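Local atomic coordinates of leucyl aminopeptidase (Trypanosoma brucei brucei, PDB entry 5NTD), a protein that probably removes N-terminal amino acids, leucine among them, from peptides as a manganese-bound M17 aminopeptidase inhibited by bestatin. Residues 403-408 and 470-475; 373-378 and 462-467; 415-420 and 492-497. All coordinates share one frame; numbering follows the deposited sequence.

Contact 1: 403-408 and 470-475. With BES (2-(3-amino-2-hydroxy-4-phenyl-butyrylamino)-4-methyl-pentanoic acid), chain B.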
loop_
_atom_site.group_PDB
_atom_site.type_symbol
_atom_site.label_atom_id
_atom_site.label_comp_id
_atom_site.label_asym_id
_atom_site.label_seq_id
_atom_site.Cartn_x
_atom_site.Cartn_y
_atom_site.Cartn_z
ATOM N N THR G 403 -18.759 0.070 -12.787
ATOM C CA THR G 403 -17.918 -0.685 -11.863
ATOM C C THR G 403 -16.646 -1.169 -12.506
ATOM O O THR G 403 -16.660 -1.646 -13.639
ATOM C CB THR G 403 -18.639 -1.920 -11.259
ATOM O OG1 THR G 403 -18.908 -2.880 -12.283
ATOM C CG2 THR G 403 -19.950 -1.559 -10.579
ATOM N N GLY G 404 -15.561 -1.150 -11.732
ATOM C CA GLY G 404 -14.347 -1.886 -12.076
ATOM C C GLY G 404 -14.590 -3.403 -12.136
ATOM O O GLY G 404 -14.016 -4.117 -12.953
ATOM N N ALA G 405 -15.497 -3.881 -11.313
ATOM C CA ALA G 405 -15.936 -5.284 -11.354
ATOM C C ALA G 405 -16.391 -5.748 -12.755
ATOM O O ALA G 405 -16.207 -6.893 -13.124
ATOM C CB ALA G 405 -17.074 -5.522 -10.346
ATOM N N GLN G 406 -16.984 -4.837 -13.521
ATOM C CA GLN G 406 -17.469 -5.171 -14.854
ATOM C C GLN G 406 -16.349 -5.720 -15.717
ATOM O O GLN G 406 -16.494 -6.731 -16.389
ATOM C CB GLN G 406 -18.100 -3.956 -15.517
ATOM C CG GLN G 406 -18.644 -4.227 -16.905
ATOM C CD GLN G 406 -17.631 -4.005 -17.996
ATOM O OE1 GLN G 406 -17.095 -2.906 -18.160
ATOM N NE2 GLN G 406 -17.285 -5.075 -18.700
ATOM N N GLY G 407 -15.208 -5.047 -15.692
ATOM C CA GLY G 407 -14.050 -5.497 -16.466
ATOM C C GLY G 407 -13.598 -6.892 -16.034
ATOM O O GLY G 407 -13.270 -7.752 -16.833
ATOM N N ILE G 408 -13.545 -7.071 -14.744
ATOM C CA ILE G 408 -13.128 -8.352 -14.152
ATOM C C ILE G 408 -14.079 -9.468 -14.535
ATOM O O ILE G 408 -13.671 -10.579 -14.845
ATOM C CB ILE G 408 -13.015 -8.226 -12.609
ATOM C CG1 ILE G 408 -11.800 -7.324 -12.265
ATOM C CG2 ILE G 408 -12.865 -9.587 -11.959
ATOM C CD1 ILE G 408 -11.760 -6.874 -10.831
ATOM N N ALA G 470 -20.631 -10.594 -6.100
ATOM C CA ALA G 470 -21.297 -10.190 -7.370
ATOM C C ALA G 470 -21.441 -8.648 -7.438
ATOM O O ALA G 470 -22.521 -8.098 -7.330
ATOM C CB ALA G 470 -22.633 -10.866 -7.527
ATOM N N GLY G 471 -20.314 -7.991 -7.629
ATOM C CA GLY G 471 -20.246 -6.535 -7.586
ATOM C C GLY G 471 -20.964 -5.813 -8.719
ATOM O O GLY G 471 -21.500 -4.745 -8.534
ATOM N N VAL G 472 -20.923 -6.381 -9.903
ATOM C CA VAL G 472 -21.608 -5.767 -11.051
ATOM C C VAL G 472 -23.110 -5.818 -10.744
ATOM O O VAL G 472 -23.832 -4.869 -10.957
ATOM C CB VAL G 472 -21.344 -6.482 -12.371
ATOM C CG1 VAL G 472 -21.944 -5.671 -13.516
ATOM C CG2 VAL G 472 -19.861 -6.679 -12.624
ATOM N N SER G 473 -23.532 -6.974 -10.245
ATOM C CA SER G 473 -24.927 -7.251 -9.972
ATOM C C SER G 473 -25.473 -6.361 -8.864
ATOM O O SER G 473 -26.549 -5.770 -8.972
ATOM C CB SER G 473 -25.117 -8.712 -9.618
ATOM O OG SER G 473 -24.578 -9.569 -10.622
ATOM N N CYS G 474 -24.727 -6.283 -7.788
ATOM C CA CYS G 474 -25.139 -5.483 -6.611
ATOM C C CYS G 474 -25.309 -3.999 -6.953
ATOM O O CYS G 474 -26.240 -3.362 -6.486
ATOM C CB CYS G 474 -24.156 -5.641 -5.445
ATOM S SG CYS G 474 -24.340 -7.220 -4.592
ATOM N N ALA G 475 -24.434 -3.461 -7.780
ATOM C CA ALA G 475 -24.591 -2.056 -8.227
ATOM C C ALA G 475 -25.905 -1.881 -9.007
ATOM O O ALA G 475 -26.625 -0.905 -8.852
ATOM C CB ALA G 475 -23.420 -1.604 -9.056
HETATM N N2 BES B . -16.817 5.421 -12.631
HETATM C C1 BES B . -16.293 4.386 -11.741
HETATM C C6 BES B . -16.242 2.982 -12.394
HETATM C C7 BES B . -15.066 2.665 -13.276
HETATM C C8 BES B . -15.060 3.033 -14.614
HETATM C C12 BES B . -13.985 1.945 -12.783
HETATM C C9 BES B . -13.976 2.728 -15.433
HETATM C C11 BES B . -12.889 1.640 -13.605
HETATM C C10 BES B . -12.878 2.036 -14.928
HETATM C C2 BES B . -17.188 4.403 -10.483
HETATM O O2 BES B . -17.770 5.708 -10.178
HETATM C C3 BES B . -16.337 4.012 -9.311
HETATM O O3 BES B . -15.759 4.978 -8.760
HETATM N N1 BES B . -16.379 2.702 -9.018
HETATM C C4 BES B . -15.670 2.063 -7.950
HETATM C C13 BES B . -16.506 1.996 -6.676
HETATM C C14 BES B . -15.714 1.687 -5.406
HETATM C C15 BES B . -14.417 2.456 -5.189
HETATM C C16 BES B . -16.574 1.967 -4.199
HETATM C C5 BES B . -15.313 0.662 -8.311
HETATM O O1 BES B . -14.198 0.259 -7.980
HETATM O O4 BES B . -16.126 -0.051 -8.906
#

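Contact 2: 373-378 and 462-467. With MN (manganese (II) ion), chain C; MN (manganese (II) ion), chain D; BES (2-(3-amino-2-hydroxy-4-phenyl-butyrylamino)-4-methyl-pentanoic acid), chain B; BCT (bicarbonate ion), chain E.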
loop_
_atom_site.group_PDB
_atom_site.type_symbol
_atom_site.label_atom_id
_atom_site.label_comp_id
_atom_site.label_asym_id
_atom_site.label_seq_id
_atom_site.Cartn_x
_atom_site.Cartn_y
_atom_site.Cartn_z
ATOM N N GLU G 373 -20.740 6.788 -6.786
ATOM C CA GLU G 373 -21.632 7.927 -7.098
ATOM C C GLU G 373 -22.649 7.604 -8.188
ATOM O O GLU G 373 -23.735 8.147 -8.225
ATOM C CB GLU G 373 -20.808 9.143 -7.507
ATOM C CG GLU G 373 -20.311 9.236 -8.972
ATOM C CD GLU G 373 -19.249 8.239 -9.416
ATOM O OE1 GLU G 373 -19.142 7.970 -10.670
ATOM O OE2 GLU G 373 -18.457 7.722 -8.533
ATOM N N GLY G 374 -22.250 6.729 -9.079
ATOM C CA GLY G 374 -22.993 6.463 -10.293
ATOM C C GLY G 374 -24.336 5.878 -9.985
ATOM O O GLY G 374 -25.354 6.296 -10.520
ATOM N N ARG G 375 -24.343 4.910 -9.098
ATOM C CA ARG G 375 -25.568 4.234 -8.762
ATOM C C ARG G 375 -26.558 5.184 -8.106
ATOM O O ARG G 375 -27.773 5.035 -8.231
ATOM C CB ARG G 375 -25.287 3.011 -7.883
ATOM C CG ARG G 375 -24.861 3.353 -6.478
ATOM C CD ARG G 375 -24.264 2.133 -5.801
ATOM N NE ARG G 375 -22.981 1.766 -6.414
ATOM C CZ ARG G 375 -22.330 0.642 -6.157
ATOM N NH1 ARG G 375 -22.836 -0.241 -5.304
ATOM N NH2 ARG G 375 -21.218 0.384 -6.770
ATOM N N ILE G 376 -26.021 6.159 -7.383
ATOM C CA ILE G 376 -26.868 7.168 -6.692
ATOM C C ILE G 376 -27.566 8.070 -7.714
ATOM O O ILE G 376 -28.750 8.322 -7.689
ATOM C CB ILE G 376 -26.030 8.024 -5.730
ATOM C CG1 ILE G 376 -25.582 7.152 -4.539
ATOM C CG2 ILE G 376 -26.820 9.225 -5.257
ATOM C CD1 ILE G 376 -24.613 7.820 -3.609
ATOM N N VAL G 377 -26.772 8.553 -8.604
ATOM C CA VAL G 377 -27.206 9.445 -9.663
ATOM C C VAL G 377 -28.263 8.726 -10.553
ATOM O O VAL G 377 -29.306 9.245 -10.895
ATOM C CB VAL G 377 -25.903 9.897 -10.364
ATOM C CG1 VAL G 377 -25.907 9.730 -11.836
ATOM C CG2 VAL G 377 -25.510 11.278 -9.887
ATOM N N LEU G 378 -27.982 7.479 -10.858
ATOM C CA LEU G 378 -28.882 6.653 -11.644
ATOM C C LEU G 378 -30.164 6.338 -10.906
ATOM O O LEU G 378 -31.221 6.141 -11.510
ATOM C CB LEU G 378 -28.188 5.355 -12.070
ATOM C CG LEU G 378 -27.068 5.528 -13.092
ATOM C CD1 LEU G 378 -26.230 4.273 -13.180
ATOM C CD2 LEU G 378 -27.637 5.874 -14.464
ATOM N N ASN G 462 -25.040 2.792 0.033
ATOM C CA ASN G 462 -24.662 2.795 -1.379
ATOM C C ASN G 462 -23.521 1.849 -1.748
ATOM O O ASN G 462 -23.007 1.900 -2.851
ATOM C CB ASN G 462 -24.314 4.201 -1.848
ATOM C CG ASN G 462 -22.918 4.609 -1.490
ATOM O OD1 ASN G 462 -22.426 4.332 -0.388
ATOM N ND2 ASN G 462 -22.278 5.334 -2.393
ATOM N N LEU G 463 -23.093 1.035 -0.804
ATOM C CA LEU G 463 -21.980 0.137 -1.042
ATOM C C LEU G 463 -22.138 -1.141 -0.284
ATOM O O LEU G 463 -22.488 -1.166 0.874
ATOM C CB LEU G 463 -20.652 0.783 -0.662
ATOM C CG LEU G 463 -19.380 0.027 -1.106
ATOM C CD1 LEU G 463 -19.204 0.126 -2.604
ATOM C CD2 LEU G 463 -18.128 0.543 -0.436
ATOM N N MET G 464 -21.788 -2.215 -0.950
ATOM C CA MET G 464 -21.860 -3.584 -0.376
ATOM C C MET G 464 -20.935 -3.733 0.836
ATOM O O MET G 464 -19.822 -3.281 0.812
ATOM C CB MET G 464 -21.455 -4.634 -1.392
ATOM C CG MET G 464 -22.210 -4.567 -2.705
ATOM S SD MET G 464 -20.992 -4.655 -4.049
ATOM C CE MET G 464 -20.683 -2.862 -4.092
ATOM N N GLU G 465 -21.448 -4.368 1.868
ATOM C CA GLU G 465 -20.651 -4.788 3.026
ATOM C C GLU G 465 -19.502 -5.702 2.582
ATOM O O GLU G 465 -18.372 -5.506 2.967
ATOM C CB GLU G 465 -21.531 -5.500 4.070
ATOM C CG GLU G 465 -20.839 -6.033 5.333
ATOM C CD GLU G 465 -20.002 -4.988 6.076
ATOM O OE1 GLU G 465 -20.288 -3.777 5.985
ATOM O OE2 GLU G 465 -19.024 -5.371 6.755
ATOM N N ARG G 466 -19.812 -6.636 1.703
ATOM C CA ARG G 466 -18.807 -7.537 1.101
ATOM C C ARG G 466 -18.693 -7.278 -0.414
ATOM O O ARG G 466 -19.624 -7.507 -1.165
ATOM C CB ARG G 466 -19.160 -9.005 1.341
ATOM C CG ARG G 466 -19.423 -9.324 2.800
ATOM C CD ARG G 466 -19.841 -10.758 3.029
ATOM N NE ARG G 466 -21.109 -11.086 2.379
ATOM C CZ ARG G 466 -21.727 -12.265 2.450
ATOM N NH1 ARG G 466 -21.221 -13.275 3.154
ATOM N NH2 ARG G 466 -22.871 -12.452 1.807
ATOM N N ARG G 467 -17.523 -6.835 -0.845
ATOM C CA ARG G 467 -17.305 -6.414 -2.242
ATOM C C ARG G 467 -16.998 -7.589 -3.183
ATOM O O ARG G 467 -17.015 -7.460 -4.406
ATOM C CB ARG G 467 -16.214 -5.354 -2.313
ATOM C CG ARG G 467 -16.542 -4.104 -1.466
ATOM C CD ARG G 467 -16.291 -2.731 -2.109
ATOM N NE ARG G 467 -15.101 -1.946 -1.710
ATOM C CZ ARG G 467 -14.352 -1.189 -2.516
ATOM N NH1 ARG G 467 -14.545 -1.159 -3.836
ATOM N NH2 ARG G 467 -13.338 -0.498 -1.987
HETATM MN MN MN C . -17.932 6.842 -11.720
HETATM MN MN MN D . -16.804 6.645 -8.743
HETATM N N2 BES B . -16.817 5.421 -12.631
HETATM C C1 BES B . -16.293 4.386 -11.741
HETATM C C6 BES B . -16.242 2.982 -12.394
HETATM C C7 BES B . -15.066 2.665 -13.276
HETATM C C8 BES B . -15.060 3.033 -14.614
HETATM C C12 BES B . -13.985 1.945 -12.783
HETATM C C9 BES B . -13.976 2.728 -15.433
HETATM C C11 BES B . -12.889 1.640 -13.605
HETATM C C10 BES B . -12.878 2.036 -14.928
HETATM C C2 BES B . -17.188 4.403 -10.483
HETATM O O2 BES B . -17.770 5.708 -10.178
HETATM C C3 BES B . -16.337 4.012 -9.311
HETATM O O3 BES B . -15.759 4.978 -8.760
HETATM N N1 BES B . -16.379 2.702 -9.018
HETATM C C4 BES B . -15.670 2.063 -7.950
HETATM C C13 BES B . -16.506 1.996 -6.676
HETATM C C14 BES B . -15.714 1.687 -5.406
HETATM C C15 BES B . -14.417 2.456 -5.189
HETATM C C16 BES B . -16.574 1.967 -4.199
HETATM C C5 BES B . -15.313 0.662 -8.311
HETATM O O1 BES B . -14.198 0.259 -7.980
HETATM O O4 BES B . -16.126 -0.051 -8.906
HETATM C C BCT E . -20.730 3.507 -8.705
HETATM O O1 BCT E . -20.409 4.671 -9.314
HETATM O O2 BCT E . -21.835 3.278 -8.212
HETATM O O3 BCT E . -19.858 2.612 -8.583
#

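Contact 3: 415-420 and 492-497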
loop_
_atom_site.group_PDB
_atom_site.type_symbol
_atom_site.label_atom_id
_atom_site.label_comp_id
_atom_site.label_asym_id
_atom_site.label_seq_id
_atom_site.Cartn_x
_atom_site.Cartn_y
_atom_site.Cartn_z
ATOM N N ALA G 415 -20.134 -5.509 -22.506
ATOM C CA ALA G 415 -20.825 -4.816 -21.444
ATOM C C ALA G 415 -21.611 -5.824 -20.621
ATOM O O ALA G 415 -22.182 -6.781 -21.140
ATOM C CB ALA G 415 -21.760 -3.770 -22.001
ATOM N N GLY G 416 -21.653 -5.598 -19.331
ATOM C CA GLY G 416 -22.384 -6.493 -18.428
ATOM C C GLY G 416 -23.861 -6.123 -18.370
ATOM O O GLY G 416 -24.195 -4.961 -18.224
ATOM N N LEU G 417 -24.708 -7.128 -18.431
ATOM C CA LEU G 417 -26.153 -6.940 -18.304
ATOM C C LEU G 417 -26.748 -7.502 -17.012
ATOM O O LEU G 417 -26.656 -8.691 -16.742
ATOM C CB LEU G 417 -26.893 -7.582 -19.479
ATOM C CG LEU G 417 -26.496 -7.137 -20.884
ATOM C CD1 LEU G 417 -27.380 -7.844 -21.908
ATOM C CD2 LEU G 417 -26.593 -5.632 -21.041
ATOM N N TYR G 418 -27.426 -6.633 -16.276
ATOM C CA TYR G 418 -28.212 -7.034 -15.109
ATOM C C TYR G 418 -29.671 -6.730 -15.455
ATOM O O TYR G 418 -30.047 -5.559 -15.579
ATOM C CB TYR G 418 -27.755 -6.243 -13.875
ATOM C CG TYR G 418 -28.524 -6.492 -12.607
ATOM C CD1 TYR G 418 -28.172 -7.559 -11.754
ATOM C CD2 TYR G 418 -29.561 -5.640 -12.207
ATOM C CE1 TYR G 418 -28.872 -7.790 -10.578
ATOM C CE2 TYR G 418 -30.274 -5.878 -11.033
ATOM C CZ TYR G 418 -29.915 -6.934 -10.220
ATOM O OH TYR G 418 -30.600 -7.166 -9.041
ATOM N N VAL G 419 -30.462 -7.764 -15.604
ATOM C CA VAL G 419 -31.775 -7.645 -16.198
ATOM C C VAL G 419 -32.835 -8.424 -15.419
ATOM O O VAL G 419 -32.643 -9.590 -15.108
ATOM C CB VAL G 419 -31.769 -8.148 -17.653
ATOM C CG1 VAL G 419 -33.023 -7.685 -18.404
ATOM C CG2 VAL G 419 -30.541 -7.632 -18.390
ATOM N N ASN G 420 -33.961 -7.782 -15.161
ATOM C CA ASN G 420 -35.023 -8.430 -14.358
ATOM C C ASN G 420 -35.913 -9.441 -15.096
ATOM O O ASN G 420 -36.673 -10.140 -14.486
ATOM C CB ASN G 420 -35.899 -7.403 -13.663
ATOM C CG ASN G 420 -36.770 -6.665 -14.621
ATOM O OD1 ASN G 420 -36.539 -6.675 -15.831
ATOM N ND2 ASN G 420 -37.757 -6.008 -14.105
ATOM N N ILE G 492 -33.318 -3.104 -17.889
ATOM C CA ILE G 492 -32.040 -3.533 -18.402
ATOM C C ILE G 492 -30.948 -2.573 -17.929
ATOM O O ILE G 492 -30.921 -1.421 -18.329
ATOM C CB ILE G 492 -31.995 -3.552 -19.932
ATOM C CG1 ILE G 492 -33.105 -4.464 -20.497
ATOM C CG2 ILE G 492 -30.628 -4.055 -20.413
ATOM C CD1 ILE G 492 -33.312 -4.330 -21.991
ATOM N N HIS G 493 -30.071 -3.080 -17.066
ATOM C CA HIS G 493 -28.932 -2.319 -16.594
ATOM C C HIS G 493 -27.700 -2.751 -17.374
ATOM O O HIS G 493 -27.343 -3.911 -17.386
ATOM C CB HIS G 493 -28.731 -2.514 -15.099
ATOM C CG HIS G 493 -27.396 -2.031 -14.606
ATOM N ND1 HIS G 493 -26.994 -0.720 -14.705
ATOM C CD2 HIS G 493 -26.354 -2.700 -14.067
ATOM C CE1 HIS G 493 -25.768 -0.597 -14.243
ATOM N NE2 HIS G 493 -25.364 -1.785 -13.832
ATOM N N VAL G 494 -27.095 -1.802 -18.038
ATOM C CA VAL G 494 -25.908 -2.025 -18.884
ATOM C C VAL G 494 -24.667 -1.357 -18.258
ATOM O O VAL G 494 -24.564 -0.139 -18.182
ATOM C CB VAL G 494 -26.076 -1.472 -20.304
ATOM C CG1 VAL G 494 -24.920 -1.892 -21.201
ATOM C CG2 VAL G 494 -27.373 -1.951 -20.900
ATOM N N ASP G 495 -23.759 -2.190 -17.779
ATOM C CA ASP G 495 -22.513 -1.720 -17.176
ATOM C C ASP G 495 -21.484 -1.786 -18.280
ATOM O O ASP G 495 -21.054 -2.862 -18.693
ATOM C CB ASP G 495 -22.098 -2.573 -15.977
ATOM C CG ASP G 495 -20.987 -1.918 -15.143
ATOM O OD1 ASP G 495 -20.227 -1.092 -15.691
ATOM O OD2 ASP G 495 -20.869 -2.259 -13.943
ATOM N N LEU G 496 -21.106 -0.633 -18.769
ATOM C CA LEU G 496 -20.154 -0.541 -19.906
ATOM C C LEU G 496 -18.865 0.231 -19.572
ATOM O O LEU G 496 -18.279 0.911 -20.397
ATOM C CB LEU G 496 -20.827 0.041 -21.152
ATOM C CG LEU G 496 -21.860 1.148 -20.964
ATOM C CD1 LEU G 496 -21.257 2.390 -20.344
ATOM C CD2 LEU G 496 -22.455 1.494 -22.314
ATOM N N ALA G 497 -18.428 0.036 -18.346
ATOM C CA ALA G 497 -17.203 0.687 -17.824
ATOM C C ALA G 497 -16.037 0.600 -18.792
ATOM O O ALA G 497 -15.391 1.578 -19.098
ATOM C CB ALA G 497 -16.821 0.121 -16.458
#

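Contact 1: 403-408 and 470-475
The CG2 methyl of Val-472 lies against the first turn of helix 404-410, where Ala-405 passes into Gln-406. It comes to 3.5 Å from Gln-406 N and also touches the carbonyl carbon and CB of Ala-405. CG1 of the valine is anti to its own backbone N (chi1 -173°), and CG2 stands beside that nitrogen. The two short helical segments run in largely opposing directions, with their axes 8.8 Å apart at the closest point. Small residues suit such an approach: Ala-405 CB rests 4.2 Å from Gly-471 C, a place too tight to favour a side chain on Gly-471.

Thr-403 divides its two branches between two tasks. CG2 packs on the CB of Ala-475, 3.8 Å away, one helical turn beyond Gly-471. OG1, set between the backbone N and the carbonyl carbon (chi1 66°), caps the helix by accepting a weak bond of 3.0 Å from Gln-406 N. The same hydroxyl is hydrogen-bonded to the carboxylate of Asp-495. The threonine side chain crosses that of Val-472 at about a right angle. Gln-406 carries its amide away from the valine to Tyr-498, Thr-410 and Gly-411. Both helices face a neighbouring subunit, to which Gly-407, Ile-408, Ala-470 and Gly-471 make backbone hydrogen bonds.

The bestatin carboxylate meets the beginning of helix 404-410, with Gly-404 N donating to BES O4 at 3.1 Å and an N-H...O angle of 158°. Positive potential at the helix start would favour this negative group. The packing between the helices is thus apolar, while at the start of helix 404-410 Gln-406 N turns to Thr-403 and Gly-404 N to the inhibitor.

Contact 2: 373-378 and 462-467
Arg-375 passes over the loop at Asn-462, its CD 3.2 Å from the Asn-462 carbonyl oxygen and its NH1 3.6 Å from the CE methyl of Met-464. That methyl lies at the edge of the guanidinium, near its plane. The arginine CG stands between the backbone N and the carbonyl carbon (chi1 71°), and a bend at chi3 (68°) turns NE toward the bound bicarbonate. NE grips bicarbonate O2 at 2.6 Å in a nearly straight bond (173°), and NH2 reaches O3 at 3.2 Å. The backbone N of Arg-375 also donates to O2, so one oxygen is held by both backbone and side chain. Gly-374 N binds the remaining oxygen, O1; the absence of a side chain suits glycine to this close approach.

Ile-376 sends CD1 to 3.6 Å from ND2 of Asn-462, the two side chains crossing at a slant. The asparagine amide has its hydrogen bonds elsewhere: OD1 accepts from Ile-368 N, and ND2 donates to the carbonyls of Asn-369 and Ala-372, beside the metal ligands. Farther along the loop, Leu-463 CD1 meets the leucyl methyl C16 of bestatin at 3.6 Å, and the guanidinium of Arg-467 lays one face over C16.

Glu-373, its chain bent at chi2, bridges the two manganese ions, OE1 binding one and OE2 the other, each at 2.0 Å. Asp-371, Asp-294, Asp-312 and Lys-289 also take part in this dinuclear centre, which is characteristic of M17 aminopeptidases. In relatives, a bicarbonate at this place is thought to help activate the nucleophilic water. Here the backbone N-H groups of Gly-374 and Arg-375 and the arginine side chain fix the anion beside the metals, while the loop meets the inhibitor's leucyl end with a leucine methyl and a guanidinium face.

Contact 3: 415-420 and 492-497
The imidazole of His-493 and the ring of Tyr-418 stand on the same face of the sheet, each meeting the CB of the other residue with its edge. Tyr-418 CB lies near the plane of the imidazole, 3.8 Å from His-493 CD2, and His-493 CB lies near the plane of the phenol. Over one face of the imidazole sits Asp-495 N, 4.3 Å above the plane and displaced toward the rim. With CG anti to the backbone N in both (chi1 177° and 166°), the rings start out beside their own carbonyl carbons. The tyrosine ring leans away to meet Tyr-444.

These rings belong to an antiparallel pair of strands, 415-419 and 490-495. Tyr-418 and His-493 form one hydrogen-bonded pair, with 2.9 Å between Tyr-418 N and His-493 O. Gly-416 and Asp-495 form the next, Asp-495 N donating to Gly-416 O at 2.8 Å. Between them, CA-H groups of Leu-417 and Val-494 approach the carbonyls of His-493 and Gly-416.

On the opposite face the pairs are apolar. Leu-417 CD2 touches Val-494 CG2 at 3.8 Å, their side chains side by side and pointing the same way. Val-419 CG1 meets Ile-492 CG1 likewise at 3.8 Å. Branched residues suit this face, which helix 422-435 covers through Met-428, Leu-429 and Glu-425. At Ala-415 a single methyl suits, since CB already meets Val-494 CG1 and Leu-496 CB.

Strand 490-495 pairs with 395-400 on its other edge, placing the contact within the mixed sheet of the catalytic domain. The chemistry is therefore two-sided: aliphatic side chains fill one face, while on the other His-493 ND1 is hydrogen-bonded to Asp-398, and Asp-495 to Thr-403 and to Leu-402 N beside the active site.

All three contacts are largely buried in the catalytic domain, but their chemistry changes with place. Contact 3 lies in the sheet and depends on backbone bonding; contact 1 packs two helices with small apolar groups, and contact 2 sets helix 374-387 and the residue before it against a loop around metals and anion. Contacts 1 and 3 draw on neighbouring elements: helix 404-410 precedes strand 415-419, and helix 471-480 precedes strand 490-495. Helix 471-480 also joins contact 1 to contact 2, with Cys-474 packing on Met-464 and Ala-475 on Arg-375. Bestatin touches contacts 1 and 2, and contact 3 at Ala-497; contacts 2 and 3 do not meet.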